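Long-range contacts in glycerol kinase, putative (Plasmodium falciparum, PDB 2W41), which probably transfers the gamma-phosphate of ATP to glycerol, giving sn-glycerol 3-phosphate, as a kinase of the FGGY family within the sugar kinase/Hsp70/actin superfamily: residues Y272-F277 with A318-S323; S335-I340 with T422-F427; V350-A355 with V385-E390; L415-G420 with T437-S442. All coordinates share one frame; numbering follows the deposited sequence.

Followed from the N terminus, the four contacts all fall in the C-terminal FGGY domain. Interaction 1 closes first: the turn at 272-277 meets the start of helix 320-327, with three strands of the larger sheet lying in the loop between. Interaction 2 then opens at 335-340 and closes at 422-427, and interaction 3, joining strand 351-353 to helix 381-407, is nested inside its loop. Interaction 4 crosses interaction 2, because 415-420 precedes 422-427 and 437-442 follows it. Interactions 1, 2 and 4 converge on ADP, at its sugar and phosphates, adenine and alpha-phosphate respectively. Interaction 3 lies further from the nucleotide and touches interactions 1 and 2 through helix 381-407.

Interaction 1: residues Y272-F277 with A318-S323. With ADP (adenosine-5'-diphosphate), chain N.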
# COMPACT_ATOMS: atom_id res chain seq x y z
N TYR B 272 13.14 5.93 -19.77
CA TYR B 272 12.10 5.78 -18.77
C TYR B 272 10.72 5.76 -19.39
O TYR B 272 9.98 6.75 -19.32
CB TYR B 272 12.11 6.91 -17.76
CG TYR B 272 13.31 7.09 -16.87
CD1 TYR B 272 14.34 7.78 -17.23
CD2 TYR B 272 13.32 6.68 -15.63
CE1 TYR B 272 15.41 8.01 -16.38
CE2 TYR B 272 14.36 6.89 -14.81
CZ TYR B 272 15.40 7.57 -15.16
OH TYR B 272 16.46 7.78 -14.29
N GLY B 273 10.37 4.63 -19.97
CA GLY B 273 9.04 4.37 -20.51
C GLY B 273 8.31 3.33 -19.67
O GLY B 273 8.54 3.21 -18.46
N THR B 274 7.38 2.63 -20.31
CA THR B 274 6.82 1.41 -19.74
C THR B 274 7.96 0.54 -19.16
O THR B 274 7.89 0.13 -17.98
CB THR B 274 6.01 0.69 -20.80
OG1 THR B 274 4.97 1.57 -21.17
CG2 THR B 274 5.37 -0.56 -20.26
N GLY B 275 9.00 0.29 -19.96
CA GLY B 275 10.19 -0.32 -19.46
C GLY B 275 11.18 0.75 -19.04
O GLY B 275 11.24 1.84 -19.63
N VAL B 276 11.96 0.44 -18.00
CA VAL B 276 13.03 1.31 -17.52
C VAL B 276 14.32 0.50 -17.59
O VAL B 276 14.49 -0.49 -16.87
CB VAL B 276 12.76 1.81 -16.06
CG1 VAL B 276 13.95 2.62 -15.51
CG2 VAL B 276 11.42 2.60 -15.98
N PHE B 277 15.21 0.89 -18.50
CA PHE B 277 16.45 0.16 -18.72
C PHE B 277 17.62 1.10 -19.10
O PHE B 277 17.44 2.22 -19.56
CB PHE B 277 16.23 -0.92 -19.79
CG PHE B 277 15.79 -0.37 -21.11
CD1 PHE B 277 14.44 -0.25 -21.41
CD2 PHE B 277 16.74 0.08 -22.02
CE1 PHE B 277 14.03 0.29 -22.62
CE2 PHE B 277 16.34 0.62 -23.22
CZ PHE B 277 14.97 0.73 -23.52
N ALA B 318 8.90 -1.03 -15.02
CA ALA B 318 8.74 -0.06 -13.89
C ALA B 318 7.77 1.10 -14.17
O ALA B 318 7.03 1.50 -13.28
CB ALA B 318 10.07 0.47 -13.43
N GLY B 319 7.75 1.64 -15.39
CA GLY B 319 6.78 2.68 -15.75
C GLY B 319 5.32 2.23 -15.64
O GLY B 319 4.40 3.06 -15.47
N SER B 320 5.09 0.93 -15.72
CA SER B 320 3.76 0.42 -15.43
C SER B 320 3.26 0.55 -13.99
O SER B 320 2.07 0.37 -13.76
CB SER B 320 3.57 -1.01 -15.94
OG SER B 320 3.60 -0.99 -17.36
N GLY B 321 4.14 0.82 -13.03
CA GLY B 321 3.76 1.20 -11.68
C GLY B 321 2.91 2.46 -11.66
O GLY B 321 2.02 2.61 -10.80
N VAL B 322 3.15 3.37 -12.59
CA VAL B 322 2.29 4.54 -12.76
C VAL B 322 0.89 4.18 -13.31
O VAL B 322 -0.09 4.78 -12.88
CB VAL B 322 2.93 5.63 -13.61
CG1 VAL B 322 1.94 6.76 -13.77
CG2 VAL B 322 4.21 6.15 -12.97
N SER B 323 0.79 3.22 -14.22
CA SER B 323 -0.51 2.65 -14.59
C SER B 323 -1.28 1.99 -13.42
O SER B 323 -2.52 2.08 -13.36
CB SER B 323 -0.39 1.63 -15.74
OG SER B 323 0.73 1.92 -16.56
PB ADP N . 6.61 3.24 -23.97
O1B ADP N . 6.50 3.65 -25.43
O2B ADP N . 8.01 2.81 -23.51
O3B ADP N . 5.51 2.26 -23.63
PA ADP N . 6.63 6.12 -23.19
O1A ADP N . 8.13 6.32 -23.27
O2A ADP N . 5.69 6.76 -24.20
O3A ADP N . 6.24 4.54 -23.05
O5' ADP N . 6.17 6.63 -21.73
C5' ADP N . 5.03 6.07 -21.11
C4' ADP N . 5.40 5.70 -19.67
O4' ADP N . 5.66 6.89 -18.93
C3' ADP N . 4.24 5.05 -18.95
O3' ADP N . 4.81 4.24 -17.93
C2' ADP N . 3.54 6.22 -18.29
O2' ADP N . 2.67 5.81 -17.23
C1' ADP N . 4.74 7.03 -17.83
N9 ADP N . 4.50 8.49 -17.57
C8 ADP N . 3.94 9.36 -18.43
N7 ADP N . 3.88 10.61 -17.92
C5 ADP N . 4.41 10.57 -16.68
C6 ADP N . 4.65 11.54 -15.59
N6 ADP N . 4.28 12.82 -15.77
N1 ADP N . 5.22 11.12 -14.43
C2 ADP N . 5.57 9.82 -14.25
N3 ADP N . 5.40 8.87 -15.20
C4 ADP N . 4.83 9.17 -16.44
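The sugar and phosphate side of the ADP pocket is built where the tight turn at G273 and T274 meets G319 and S320, at the start of helix 320-327. The two backbones come very close: the CA atoms of T274 and G319 are only 4.2 Å apart. G319 N gives a weak, bent hydrogen bond to T274 O (3.0 Å, 125°), and beside it G319 CA turns a C-H toward G273 O at 3.3 Å. G319 has no side chain; a CB would point toward the turn and clash with G273 O, so the carbonyl can lie directly against its CA. The turn links the antiparallel strands 267-272 and 276-281, a beta-hairpin of the actin-like fold that presents its tip to the nucleotide phosphates. At that tip T274 splits its branches between two tasks. Its OG1 stands beside the backbone N (chi1 -61°) and donates to ADP O3B at 2.6 Å, while CG2, anti to the backbone N, meets S320 OG at 3.4 Å. The backbone N of T274 adds a weak bond to O2B, so one residue holds two oxygens of the beta-phosphate. On the helix side, G319 O accepts from the ribose O3' at 2.8 Å, and V322 CB lies 3.6 Å from O2'. On the strand beyond the turn, V276 CG2 packs on A318 CB at 3.6 Å, and L396 and I392 of helix 381-407 continue this apolar layer.

Interaction 2: residues S335-I340 with T422-F427. With ADP (adenosine-5'-diphosphate), chain N.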
# COMPACT_ATOMS: atom_id res chain seq x y z
N SER B 335 -0.10 12.93 -15.50
CA SER B 335 0.46 14.27 -15.38
C SER B 335 0.44 14.70 -13.93
O SER B 335 1.35 15.42 -13.49
CB SER B 335 -0.24 15.29 -16.32
OG SER B 335 -1.36 15.95 -15.72
N GLU B 336 -0.58 14.23 -13.20
CA GLU B 336 -0.73 14.40 -11.77
C GLU B 336 0.46 13.86 -10.96
O GLU B 336 0.65 14.24 -9.82
CB GLU B 336 -2.00 13.69 -11.33
CG GLU B 336 -2.63 14.15 -10.02
CD GLU B 336 -3.80 13.24 -9.62
OE1 GLU B 336 -4.64 12.93 -10.51
OE2 GLU B 336 -3.87 12.81 -8.44
N ALA B 337 1.28 13.00 -11.58
CA ALA B 337 2.50 12.48 -10.97
C ALA B 337 3.63 13.53 -10.82
O ALA B 337 4.33 13.58 -9.79
CB ALA B 337 2.98 11.26 -11.78
N SER B 338 3.78 14.36 -11.85
CA SER B 338 4.66 15.53 -11.82
C SER B 338 4.26 16.58 -10.76
O SER B 338 5.12 17.10 -10.02
CB SER B 338 4.67 16.20 -13.20
OG SER B 338 4.93 15.27 -14.24
N ASP B 339 2.96 16.88 -10.75
CA ASP B 339 2.33 17.79 -9.76
C ASP B 339 2.60 17.36 -8.33
O ASP B 339 2.98 18.18 -7.47
CB ASP B 339 0.81 17.86 -9.99
CG ASP B 339 0.43 18.56 -11.31
OD1 ASP B 339 1.30 19.30 -11.86
OD2 ASP B 339 -0.74 18.37 -11.79
N ILE B 340 2.40 16.06 -8.09
CA ILE B 340 2.55 15.45 -6.78
C ILE B 340 3.98 15.53 -6.27
O ILE B 340 4.21 15.87 -5.12
CB ILE B 340 1.98 13.99 -6.81
CG1 ILE B 340 0.43 14.03 -6.76
CG2 ILE B 340 2.62 13.11 -5.73
CD1 ILE B 340 -0.33 12.66 -6.89
N THR B 422 10.38 11.23 -18.32
CA THR B 422 11.31 12.37 -18.35
C THR B 422 10.63 13.73 -18.48
O THR B 422 11.31 14.75 -18.44
CB THR B 422 12.41 12.26 -19.46
OG1 THR B 422 11.80 12.24 -20.75
CG2 THR B 422 13.28 11.02 -19.25
N LYS B 423 9.32 13.74 -18.69
CA LYS B 423 8.51 14.95 -18.59
C LYS B 423 8.26 15.37 -17.14
O LYS B 423 7.85 16.47 -16.88
CB LYS B 423 7.16 14.75 -19.31
CG LYS B 423 7.16 15.12 -20.80
CD LYS B 423 7.39 16.67 -21.01
CE LYS B 423 8.08 17.06 -22.36
NZ LYS B 423 8.63 18.48 -22.30
N ASN B 424 8.50 14.46 -16.21
CA ASN B 424 8.35 14.72 -14.79
C ASN B 424 9.69 15.23 -14.30
O ASN B 424 10.63 14.44 -14.10
CB ASN B 424 7.97 13.42 -14.11
CG ASN B 424 7.51 13.61 -12.67
OD1 ASN B 424 6.57 12.94 -12.22
ND2 ASN B 424 8.21 14.46 -11.91
N LYS B 425 9.80 16.55 -14.13
CA LYS B 425 11.11 17.15 -13.76
C LYS B 425 11.49 16.93 -12.29
O LYS B 425 12.65 16.66 -11.97
CB LYS B 425 11.22 18.62 -14.18
CG LYS B 425 11.09 18.84 -15.69
CD LYS B 425 11.40 20.28 -16.08
CE LYS B 425 10.29 21.21 -15.60
NZ LYS B 425 9.16 21.29 -16.62
N PRO B 426 10.50 17.03 -11.38
CA PRO B 426 10.86 16.69 -9.98
C PRO B 426 11.41 15.24 -9.87
O PRO B 426 12.36 14.98 -9.11
CB PRO B 426 9.53 16.85 -9.22
CG PRO B 426 8.53 17.49 -10.16
CD PRO B 426 9.11 17.50 -11.55
N PHE B 427 10.83 14.31 -10.64
CA PHE B 427 11.30 12.91 -10.69
C PHE B 427 12.70 12.78 -11.34
O PHE B 427 13.56 12.07 -10.84
CB PHE B 427 10.23 12.00 -11.30
CG PHE B 427 10.71 10.59 -11.60
CD1 PHE B 427 10.87 9.65 -10.57
CD2 PHE B 427 10.99 10.19 -12.94
CE1 PHE B 427 11.33 8.34 -10.88
CE2 PHE B 427 11.41 8.90 -13.24
CZ PHE B 427 11.58 7.98 -12.21
PB ADP N . 6.61 3.24 -23.97
O1B ADP N . 6.50 3.65 -25.43
O2B ADP N . 8.01 2.81 -23.51
O3B ADP N . 5.51 2.26 -23.63
PA ADP N . 6.63 6.12 -23.19
O1A ADP N . 8.13 6.32 -23.27
O2A ADP N . 5.69 6.76 -24.20
O3A ADP N . 6.24 4.54 -23.05
O5' ADP N . 6.17 6.63 -21.73
C5' ADP N . 5.03 6.07 -21.11
C4' ADP N . 5.40 5.70 -19.67
O4' ADP N . 5.66 6.89 -18.93
C3' ADP N . 4.24 5.05 -18.95
O3' ADP N . 4.81 4.24 -17.93
C2' ADP N . 3.54 6.22 -18.29
O2' ADP N . 2.67 5.81 -17.23
C1' ADP N . 4.74 7.03 -17.83
N9 ADP N . 4.50 8.49 -17.57
C8 ADP N . 3.94 9.36 -18.43
N7 ADP N . 3.88 10.61 -17.92
C5 ADP N . 4.41 10.57 -16.68
C6 ADP N . 4.65 11.54 -15.59
N6 ADP N . 4.28 12.82 -15.77
N1 ADP N . 5.22 11.12 -14.43
C2 ADP N . 5.57 9.82 -14.25
N3 ADP N . 5.40 8.87 -15.20
C4 ADP N . 4.83 9.17 -16.44
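S338, in the first turns of helix 335-343, and N424, at the N-cap position of helix 425-435, bring their CA atoms to 4.8 Å, the nearest CA pair of the two segments. Little surface is buried, yet the groups that meet here also receive the adenine of ADP. The hydroxyl of S338 sits beside its own backbone N, anti to the carbonyl carbon (chi1 -51°), which turns OG to the nucleotide. There it accepts a hydrogen bond from the exocyclic amine, ADP N6 to S338 OG, at 3.0 Å and 157°. The same OG lies 3.4 Å from N424 CG, so the hydroxyl lies close to both the adenine amine and the asparagine side chain. N424 has its side chain directed from the backbone N (chi1 -168°) toward helix and base, and its CB reaches ADP N1 at 3.6 Å. From the helix side, A337 CB comes to 3.5 Å from the same N1 and touches the neighbouring C2 as well. Further along, P426 sets the CG of its ring against S338 O at 3.4 Å, and it continues onto M341 and E342, one turn further along helix 335-343. E336, on another side of that helix, forms a salt bridge to R381. Two helix starts, one bearing a serine and the other with an asparagine at its N-cap position, thus line part of the adenine end of the nucleotide pocket in this actin-like kinase fold.

Interaction 3: residues V350-A355 with V385-E390; sequences VIFVPA and VRALLE
E390 OE2 is gripped side-on in a salt bridge by R386 of the same helix, NE at 2.7 Å and NH2 at 3.0 Å, while its partner oxygen OE1 looks toward V350 on the neighbouring strand. Both nitrogens meet OE2 on its anti side, and OE2 lies close to the guanidinium plane, which should hold the carboxylate in place. A water 3.0 Å from E390 OE1 bridges to V350 O, and a second one takes the N-H of F352 and donates to A387 O; each water has more possible acceptors nearby than it can serve, so these bonds are probably shared. Apart from the waters the contact is apolar. F352 sets its CB against A387 CB at 3.7 Å. Its ring, swung away from the backbone N (chi1 -150°), lies alongside L388: the leucine CB makes an off-centre CH-pi contact, 4.2 Å from the centroid, and CD1 rests over one face near the rim. P354 CG adds a contact with L388 O at 3.6 Å. M375 of the second subunit also packs on F352. Strand 351-353, paired with strand 370-375 in a small antiparallel sheet, crosses the 385-390 part of helix 381-407 at -50°, so that the small sheet packs on one side of this helix in the C-terminal FGGY domain.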
# COMPACT_ATOMS: atom_id res chain seq x y z
N VAL B 350 7.37 7.07 4.54
CA VAL B 350 6.80 6.03 3.69
C VAL B 350 7.77 5.48 2.62
O VAL B 350 8.38 6.24 1.89
CB VAL B 350 5.46 6.50 3.07
CG1 VAL B 350 4.87 5.42 2.13
CG2 VAL B 350 4.46 6.79 4.15
N ILE B 351 7.94 4.16 2.57
CA ILE B 351 8.78 3.53 1.52
C ILE B 351 8.00 2.48 0.74
O ILE B 351 7.32 1.66 1.34
CB ILE B 351 10.06 2.91 2.09
CG1 ILE B 351 10.87 3.97 2.82
CG2 ILE B 351 10.88 2.22 1.01
CD1 ILE B 351 12.17 3.48 3.41
N PHE B 352 8.13 2.54 -0.58
CA PHE B 352 7.47 1.62 -1.51
C PHE B 352 8.55 0.84 -2.25
O PHE B 352 9.32 1.41 -3.02
CB PHE B 352 6.69 2.42 -2.54
CG PHE B 352 5.46 1.74 -3.09
CD1 PHE B 352 4.27 2.49 -3.25
CD2 PHE B 352 5.47 0.42 -3.54
CE1 PHE B 352 3.14 1.91 -3.85
CE2 PHE B 352 4.35 -0.17 -4.12
CZ PHE B 352 3.17 0.57 -4.27
N VAL B 353 8.61 -0.47 -2.02
CA VAL B 353 9.52 -1.32 -2.79
C VAL B 353 8.67 -1.82 -3.93
O VAL B 353 7.85 -2.71 -3.76
CB VAL B 353 10.06 -2.44 -1.91
CG1 VAL B 353 10.95 -3.40 -2.68
CG2 VAL B 353 10.83 -1.82 -0.68
N PRO B 354 8.79 -1.19 -5.11
CA PRO B 354 7.78 -1.52 -6.08
C PRO B 354 8.13 -2.79 -6.91
O PRO B 354 8.01 -2.78 -8.13
CB PRO B 354 7.69 -0.24 -6.95
CG PRO B 354 8.82 0.66 -6.51
CD PRO B 354 9.73 -0.19 -5.65
N ALA B 355 8.45 -3.88 -6.22
CA ALA B 355 8.72 -5.16 -6.85
C ALA B 355 7.52 -6.01 -7.34
O ALA B 355 7.42 -7.21 -7.02
CB ALA B 355 9.54 -5.99 -5.89
N VAL B 385 2.30 7.68 -4.00
CA VAL B 385 2.66 7.95 -5.40
C VAL B 385 4.12 8.39 -5.49
O VAL B 385 4.87 7.85 -6.30
CB VAL B 385 1.76 9.05 -6.05
CG1 VAL B 385 2.35 9.51 -7.36
CG2 VAL B 385 0.34 8.55 -6.31
N ARG B 386 4.52 9.35 -4.67
CA ARG B 386 5.92 9.76 -4.63
C ARG B 386 6.89 8.61 -4.17
O ARG B 386 8.00 8.46 -4.72
CB ARG B 386 6.09 11.04 -3.79
CG ARG B 386 7.53 11.33 -3.41
CD ARG B 386 7.83 12.72 -2.80
NE ARG B 386 9.29 12.82 -2.90
CZ ARG B 386 9.97 13.71 -3.63
NH1 ARG B 386 9.33 14.67 -4.28
NH2 ARG B 386 11.29 13.62 -3.69
N ALA B 387 6.47 7.81 -3.18
CA ALA B 387 7.23 6.66 -2.70
C ALA B 387 7.50 5.67 -3.83
O ALA B 387 8.61 5.23 -4.00
CB ALA B 387 6.51 5.97 -1.55
N LEU B 388 6.46 5.33 -4.59
CA LEU B 388 6.57 4.45 -5.72
C LEU B 388 7.60 4.94 -6.72
O LEU B 388 8.43 4.17 -7.16
CB LEU B 388 5.20 4.25 -6.40
CG LEU B 388 5.31 3.38 -7.68
CD1 LEU B 388 4.31 2.32 -7.75
CD2 LEU B 388 5.26 4.26 -8.96
N LEU B 389 7.55 6.22 -7.03
CA LEU B 389 8.47 6.87 -7.99
C LEU B 389 9.91 6.88 -7.49
O LEU B 389 10.87 6.64 -8.23
CB LEU B 389 8.00 8.29 -8.26
CG LEU B 389 6.74 8.35 -9.14
CD1 LEU B 389 6.22 9.79 -9.19
CD2 LEU B 389 7.09 7.76 -10.55
N GLU B 390 10.05 7.12 -6.20
CA GLU B 390 11.32 7.06 -5.55
C GLU B 390 11.88 5.62 -5.56
O GLU B 390 13.09 5.46 -5.79
CB GLU B 390 11.20 7.63 -4.12
CG GLU B 390 10.96 9.11 -4.03
CD GLU B 390 11.23 9.69 -2.62
OE1 GLU B 390 11.55 8.92 -1.67
OE2 GLU B 390 11.14 10.93 -2.47
O HOH W 1 10.36 6.43 -0.49
O HOH W 2 10.20 4.28 -1.80

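Interaction 4: residues L415-G420 with T437-S442. With ADP (adenosine-5'-diphosphate), chain N.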
# COMPACT_ATOMS: atom_id res chain seq x y z
N LEU B 415 24.12 10.89 -17.74
CA LEU B 415 23.03 9.98 -18.04
C LEU B 415 22.05 10.73 -18.94
O LEU B 415 21.31 11.59 -18.47
CB LEU B 415 22.33 9.45 -16.76
CG LEU B 415 21.29 8.32 -16.90
CD1 LEU B 415 21.94 7.12 -17.39
CD2 LEU B 415 20.63 7.99 -15.59
N ARG B 416 22.06 10.39 -20.22
CA ARG B 416 21.14 10.92 -21.21
C ARG B 416 19.86 10.13 -21.16
O ARG B 416 19.91 8.93 -21.29
CB ARG B 416 21.74 10.87 -22.64
CG ARG B 416 23.15 11.52 -22.82
CD ARG B 416 23.14 12.98 -23.27
NE ARG B 416 22.36 13.20 -24.50
CZ ARG B 416 21.97 14.40 -24.94
NH1 ARG B 416 22.28 15.48 -24.25
NH2 ARG B 416 21.26 14.52 -26.05
N CYS B 417 18.72 10.81 -21.02
CA CYS B 417 17.45 10.16 -20.71
C CYS B 417 16.38 10.48 -21.71
O CYS B 417 16.32 11.58 -22.26
CB CYS B 417 16.95 10.54 -19.30
SG CYS B 417 18.10 10.08 -18.00
N ASP B 418 15.53 9.50 -21.94
CA ASP B 418 14.38 9.70 -22.79
C ASP B 418 13.19 8.90 -22.22
O ASP B 418 13.29 8.29 -21.14
CB ASP B 418 14.71 9.43 -24.27
CG ASP B 418 15.43 8.07 -24.51
OD1 ASP B 418 16.69 7.95 -24.38
OD2 ASP B 418 14.73 7.13 -24.87
N GLY B 419 12.04 8.97 -22.88
CA GLY B 419 10.80 8.34 -22.45
C GLY B 419 9.92 9.32 -21.71
O GLY B 419 10.37 10.37 -21.25
N GLY B 420 8.66 8.96 -21.56
CA GLY B 420 7.66 9.82 -20.99
C GLY B 420 7.77 10.16 -19.52
O GLY B 420 7.26 11.20 -19.09
N THR B 437 24.39 11.88 -10.43
CA THR B 437 24.79 11.99 -11.80
C THR B 437 24.10 13.18 -12.44
O THR B 437 23.02 13.62 -12.02
CB THR B 437 24.50 10.69 -12.58
OG1 THR B 437 25.17 10.72 -13.84
CG2 THR B 437 23.00 10.49 -12.79
N LYS B 438 24.78 13.73 -13.44
CA LYS B 438 24.23 14.73 -14.29
C LYS B 438 23.30 13.95 -15.19
O LYS B 438 23.65 12.87 -15.70
CB LYS B 438 25.39 15.36 -15.09
CG LYS B 438 25.10 16.60 -15.93
CD LYS B 438 26.00 16.50 -17.17
CE LYS B 438 26.81 17.74 -17.56
NZ LYS B 438 27.75 17.26 -18.66
N ILE B 439 22.10 14.48 -15.32
CA ILE B 439 21.07 13.99 -16.18
C ILE B 439 20.75 15.06 -17.24
O ILE B 439 20.47 16.22 -16.92
CB ILE B 439 19.77 13.61 -15.35
CG1 ILE B 439 19.97 12.26 -14.63
CG2 ILE B 439 18.49 13.61 -16.26
CD1 ILE B 439 18.75 11.77 -13.89
N GLU B 440 20.79 14.64 -18.49
CA GLU B 440 20.39 15.46 -19.64
C GLU B 440 19.25 14.72 -20.32
O GLU B 440 19.33 13.51 -20.49
CB GLU B 440 21.57 15.67 -20.61
CG GLU B 440 22.67 16.52 -20.02
CD GLU B 440 23.97 16.54 -20.83
OE1 GLU B 440 24.06 15.84 -21.85
OE2 GLU B 440 24.93 17.25 -20.45
N VAL B 441 18.19 15.45 -20.64
CA VAL B 441 17.10 15.00 -21.48
C VAL B 441 17.37 15.60 -22.88
O VAL B 441 17.43 16.84 -23.02
CB VAL B 441 15.75 15.53 -20.90
CG1 VAL B 441 14.64 15.10 -21.66
CG2 VAL B 441 15.42 14.90 -19.69
N SER B 442 17.56 14.74 -23.89
CA SER B 442 17.80 15.14 -25.29
C SER B 442 16.74 16.08 -25.89
O SER B 442 15.57 16.01 -25.54
CB SER B 442 17.94 13.89 -26.18
OG SER B 442 18.32 14.23 -27.53
PB ADP N . 6.61 3.24 -23.97
O1B ADP N . 6.50 3.65 -25.43
O2B ADP N . 8.01 2.81 -23.51
O3B ADP N . 5.51 2.26 -23.63
PA ADP N . 6.63 6.12 -23.19
O1A ADP N . 8.13 6.32 -23.27
O2A ADP N . 5.69 6.76 -24.20
O3A ADP N . 6.24 4.54 -23.05
O5' ADP N . 6.17 6.63 -21.73
C5' ADP N . 5.03 6.07 -21.11
C4' ADP N . 5.40 5.70 -19.67
O4' ADP N . 5.66 6.89 -18.93
C3' ADP N . 4.24 5.05 -18.95
O3' ADP N . 4.81 4.24 -17.93
C2' ADP N . 3.54 6.22 -18.29
O2' ADP N . 2.67 5.81 -17.23
C1' ADP N . 4.74 7.03 -17.83
N9 ADP N . 4.50 8.49 -17.57
C8 ADP N . 3.94 9.36 -18.43
N7 ADP N . 3.88 10.61 -17.92
C5 ADP N . 4.41 10.57 -16.68
C6 ADP N . 4.65 11.54 -15.59
N6 ADP N . 4.28 12.82 -15.77
N1 ADP N . 5.22 11.12 -14.43
C2 ADP N . 5.57 9.82 -14.25
N3 ADP N . 5.40 8.87 -15.20
C4 ADP N . 4.83 9.17 -16.44
O HOH W 3 20.68 13.64 -28.40
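R416 and E440 are neighbours on one face of two adjacent parallel strands, and their flat ends meet almost at right angles, guanidinium and carboxylate planes 87° apart. The arginine is bent at chi2 and chi3, which brings its end back over the next strand, whereas E440 is extended beyond CG. NH1 donates to OE1 at 3.0 Å in a straight bond (162°), a salt bridge that keeps to the guanidinium plane but meets the carboxylate 34° out of its own. The other oxygen, OE2, has a weak salt bridge with K438 NZ, so E440 lies between two cations and its negative charge is probably stabilised. NH2 of R416 lies beside S442, and a water accepts a hydrogen bond from S442 OG and a weak one from R416 NH2. In the fold these strands, 414-418 and 439-442, are the two strands of a beta-alpha-beta crossover, connected by helix 425-435. The ladder between the strands is L415 N to K438 O at 2.9 Å, E440 N to L415 O at 3.1 Å and C417 N to E440 O at 2.8 Å; K438 O also accepts from T437 OG1. The opposite face of the ladder is apolar: L415 CB meets I439 CG1 at 4.2 Å and C417 SG meets I439 CG2 at 4.0 Å. Past D418 the first strand gives way to G419 and G420, where the positive phi of G419 turns the chain, and G420 N donates a hydrogen bond to the alpha-phosphate oxygen O1A of ADP at 3.2 Å.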